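Local coordinates for protein GH86A beta-porphyranase (Bacteroides plebeius, PDB 4AW7) that hydrolyses the sulfated red-algal polysaccharide porphyran at beta-D-galactopyranose-(1->4)-alpha-L-galactopyranose-6-sulfate linkages, releasing mostly disaccharides, at residues Val24-Arg29 against Leu409-Ser414. Numbering follows the deposited sequence.
Sequences VDYNTR and LNNKNS
Val24 N donates to Asn410 O (3.0 Å), pairing the parallel strands 21-25 and 405-410 of a beta-sandwich sheet, far from the porphyran-binding site. Both segments then turn through type I turns, Asp25 to Thr28 and Asn411 to Ser414, each with an Asx turn at its first residue. The tight part centres on the Asn411 amide. Its CG stands anti to the backbone N (chi1 171°), which sends ND2 to Val24 O (2.9 Å). In a continuing parallel pair Val24 O would accept from Lys412 N; instead a water bonded to this oxygen reaches Lys412 N, weakly at that end. The amide lies nearly parallel to the Tyr26 ring, 8° between planes, with ND2 3.4 Å from Tyr26 CE2; the Tyr26 side chain also packs on Leu393, and Tyr26 OH is hydrogen-bonded to Asp417. A second water, over the ring centre, accepts from Asn411 ND2 and also meets Asp25 OD1 and Asn27 OD1. Toward solvent the join is looser: exposed Lys412, extended beyond CG, crosses to Asp25 in a salt bridge. Asp25 OD2 is gripped from opposite faces of its carboxylate plane, by Lys412 NZ at 2.9 Å and Thr28 OG1 at 2.8 Å.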
ATOM      1  N   VAL A  24     -24.376  -4.972  -0.675  1.00 15.44           N
ATOM      2  CA  VAL A  24     -23.589  -6.172  -0.457  1.00 14.50           C
ATOM      3  C   VAL A  24     -24.382  -7.353  -1.011  1.00 14.14           C
ATOM      4  O   VAL A  24     -25.567  -7.479  -0.719  1.00 16.76           O
ATOM      5  CB  VAL A  24     -23.297  -6.436   1.047  1.00 15.12           C
ATOM      6  CG1 VAL A  24     -22.424  -7.663   1.268  1.00 16.00           C
ATOM      7  CG2 VAL A  24     -22.666  -5.208   1.707  1.00 18.67           C
ATOM      8  N   ASP A  25     -23.744  -8.226  -1.778  1.00 13.26           N
ATOM      9  CA  ASP A  25     -24.373  -9.456  -2.244  1.00 12.92           C
ATOM     10  C   ASP A  25     -23.527 -10.621  -1.775  1.00 12.44           C
ATOM     11  O   ASP A  25     -22.551 -10.997  -2.431  1.00 12.41           O
ATOM     12  CB  ASP A  25     -24.543  -9.470  -3.740  1.00 14.73           C
ATOM     13  CG  ASP A  25     -25.281 -10.690  -4.230  1.00 16.54           C
ATOM     14  OD1 ASP A  25     -25.650 -11.546  -3.399  1.00 17.03           O
ATOM     15  OD2 ASP A  25     -25.395 -10.775  -5.465  1.00 24.41           O
ATOM     16  N   TYR A  26     -23.888 -11.186  -0.623  1.00 12.10           N
ATOM     17  CA  TYR A  26     -23.135 -12.281  -0.076  1.00 12.49           C
ATOM     18  C   TYR A  26     -23.355 -13.605  -0.805  1.00 12.58           C
ATOM     19  O   TYR A  26     -22.724 -14.602  -0.452  1.00 14.00           O
ATOM     20  CB  TYR A  26     -23.332 -12.417   1.461  1.00 13.26           C
ATOM     21  CG  TYR A  26     -24.791 -12.584   1.861  1.00 13.94           C
ATOM     22  CD1 TYR A  26     -25.442 -13.823   1.749  1.00 16.12           C
ATOM     23  CD2 TYR A  26     -25.534 -11.508   2.345  1.00 15.91           C
ATOM     24  CE1 TYR A  26     -26.780 -13.976   2.104  1.00 18.09           C
ATOM     25  CE2 TYR A  26     -26.864 -11.646   2.688  1.00 17.88           C
ATOM     26  CZ  TYR A  26     -27.486 -12.878   2.576  1.00 17.93           C
ATOM     27  OH  TYR A  26     -28.819 -12.991   2.938  1.00 21.81           O
ATOM     28  N   ASN A  27     -24.241 -13.613  -1.798  1.00 12.61           N
ATOM     29  CA  ASN A  27     -24.398 -14.768  -2.671  1.00 13.16           C
ATOM     30  C   ASN A  27     -23.573 -14.693  -3.940  1.00 12.36           C
ATOM     31  O   ASN A  27     -23.608 -15.602  -4.746  1.00 12.95           O
ATOM     32  CB  ASN A  27     -25.887 -14.949  -3.036  1.00 14.67           C
ATOM     33  CG  ASN A  27     -26.727 -15.242  -1.821  1.00 19.56           C
ATOM     34  OD1 ASN A  27     -27.505 -14.393  -1.402  1.00 25.52           O
ATOM     35  ND2 ASN A  27     -26.470 -16.367  -1.170  1.00 24.44           N
ATOM     36  N   THR A  28     -22.783 -13.631  -4.096  1.00 11.79           N
ATOM     37  CA  THR A  28     -21.870 -13.511  -5.242  1.00 10.91           C
ATOM     38  C   THR A  28     -20.455 -13.419  -4.713  1.00 10.52           C
ATOM     39  O   THR A  28     -20.130 -12.479  -3.991  1.00 10.69           O
ATOM     40  CB  THR A  28     -22.230 -12.291  -6.092  1.00 11.69           C
ATOM     41  OG1 THR A  28     -23.549 -12.480  -6.623  1.00 13.34           O
ATOM     42  CG2 THR A  28     -21.261 -12.106  -7.255  1.00 12.67           C
ATOM     43  N   ARG A  29     -19.636 -14.401  -5.059  1.00  9.44           N
ATOM     44  CA  ARG A  29     -18.239 -14.384  -4.693  1.00 10.23           C
ATOM     45  C   ARG A  29     -17.495 -13.392  -5.596  1.00  9.56           C
ATOM     46  O   ARG A  29     -17.728 -13.391  -6.797  1.00 11.46           O
ATOM     47  CB  ARG A  29     -17.664 -15.789  -4.817  1.00 10.85           C
ATOM     48  CG  ARG A  29     -16.191 -15.891  -4.500  1.00 12.20           C
ATOM     49  CD  ARG A  29     -15.747 -17.285  -4.244  1.00 14.18           C
ATOM     50  NE  ARG A  29     -16.128 -18.221  -5.322  1.00 16.38           N
ATOM     51  CZ  ARG A  29     -15.553 -19.399  -5.526  1.00 20.02           C
ATOM     52  NH1 ARG A  29     -14.541 -19.811  -4.757  1.00 21.30           N
ATOM     53  NH2 ARG A  29     -15.948 -20.118  -6.573  1.00 22.55           N
ATOM     54  N   LEU A 409     -27.572   0.804   3.548  1.00 17.01           N
ATOM     55  CA  LEU A 409     -27.039  -0.533   3.309  1.00 17.45           C
ATOM     56  C   LEU A 409     -28.097  -1.417   2.658  1.00 16.88           C
ATOM     57  O   LEU A 409     -29.190  -1.623   3.236  1.00 20.51           O
ATOM     58  CB  LEU A 409     -26.601  -1.147   4.601  1.00 18.50           C
ATOM     59  CG  LEU A 409     -25.545  -0.484   5.447  1.00 19.85           C
ATOM     60  CD1 LEU A 409     -25.250  -1.404   6.645  1.00 23.47           C
ATOM     61  CD2 LEU A 409     -24.291  -0.241   4.622  1.00 23.33           C
ATOM     62  N   ASN A 410     -27.810  -1.906   1.464  1.00 16.38           N
ATOM     63  CA  ASN A 410     -28.787  -2.620   0.670  1.00 17.36           C
ATOM     64  C   ASN A 410     -28.330  -4.059   0.499  1.00 16.41           C
ATOM     65  O   ASN A 410     -27.144  -4.335   0.321  1.00 14.93           O
ATOM     66  CB  ASN A 410     -28.968  -1.935  -0.699  1.00 19.36           C
ATOM     67  CG  ASN A 410     -29.613  -0.536  -0.592  1.00 24.17           C
ATOM     68  OD1 ASN A 410     -30.404  -0.249   0.323  1.00 32.03           O
ATOM     69  ND2 ASN A 410     -29.245   0.341  -1.524  1.00 30.17           N
ATOM     70  N   ASN A 411     -29.283  -4.985   0.535  1.00 15.47           N
ATOM     71  CA  ASN A 411     -29.014  -6.349   0.170  1.00 15.56           C
ATOM     72  C   ASN A 411     -30.275  -6.882  -0.524  1.00 16.27           C
ATOM     73  O   ASN A 411     -31.394  -6.688  -0.022  1.00 17.47           O
ATOM     74  CB  ASN A 411     -28.722  -7.176   1.429  1.00 14.59           C
ATOM     75  CG  ASN A 411     -28.646  -8.644   1.156  1.00 14.18           C
ATOM     76  OD1 ASN A 411     -29.607  -9.380   1.430  1.00 16.20           O
ATOM     77  ND2 ASN A 411     -27.552  -9.089   0.580  1.00 14.89           N
ATOM     78  N   LYS A 412     -30.086  -7.594  -1.635  1.00 18.21           N
ATOM     79  CA  LYS A 412     -31.199  -8.067  -2.478  1.00 19.98           C
ATOM     80  C   LYS A 412     -32.092  -9.069  -1.761  1.00 20.28           C
ATOM     81  O   LYS A 412     -33.257  -9.222  -2.159  1.00 21.70           O
ATOM     82  CB  LYS A 412     -30.694  -8.679  -3.797  1.00 20.76           C
ATOM     83  CG  LYS A 412     -29.888  -9.958  -3.622  1.00 23.38           C
ATOM     84  CD  LYS A 412     -29.195 -10.456  -4.895  1.00 25.79           C
ATOM     85  CE  LYS A 412     -28.707 -11.911  -4.678  1.00 26.76           C
ATOM     86  NZ  LYS A 412     -27.747 -12.410  -5.724  1.00 26.47           N
ATOM     87  N   ASN A 413     -31.559  -9.768  -0.758  1.00 20.42           N
ATOM     88  CA  ASN A 413     -32.322 -10.754   0.030  1.00 22.20           C
ATOM     89  C   ASN A 413     -32.818 -10.177   1.363  1.00 21.72           C
ATOM     90  O   ASN A 413     -33.243 -10.935   2.259  1.00 22.12           O
ATOM     91  CB  ASN A 413     -31.475 -11.986   0.331  1.00 23.60           C
ATOM     92  CG  ASN A 413     -31.007 -12.689  -0.897  1.00 26.53           C
ATOM     93  OD1 ASN A 413     -29.809 -12.970  -1.038  1.00 34.56           O
ATOM     94  ND2 ASN A 413     -31.912 -12.943  -1.816  1.00 28.88           N
ATOM     95  N   SER A 414     -32.743  -8.857   1.520  1.00 21.20           N
ATOM     96  CA  SER A 414     -33.140  -8.201   2.761  1.00 21.63           C
ATOM     97  C   SER A 414     -32.487  -8.821   3.982  1.00 21.49           C
ATOM     98  O   SER A 414     -33.089  -8.930   5.050  1.00 21.67           O
ATOM     99  CB  SER A 414     -34.669  -8.244   2.899  1.00 22.78           C
ATOM    100  OG  SER A 414     -35.259  -7.612   1.777  1.00 25.32           O
TER
HETATM  101  O   HOH W   1     -27.171  -6.692  -3.277  1.00 17.59           O
HETATM  102  O   HOH W   2     -27.025 -11.550  -0.993  1.00 18.08           O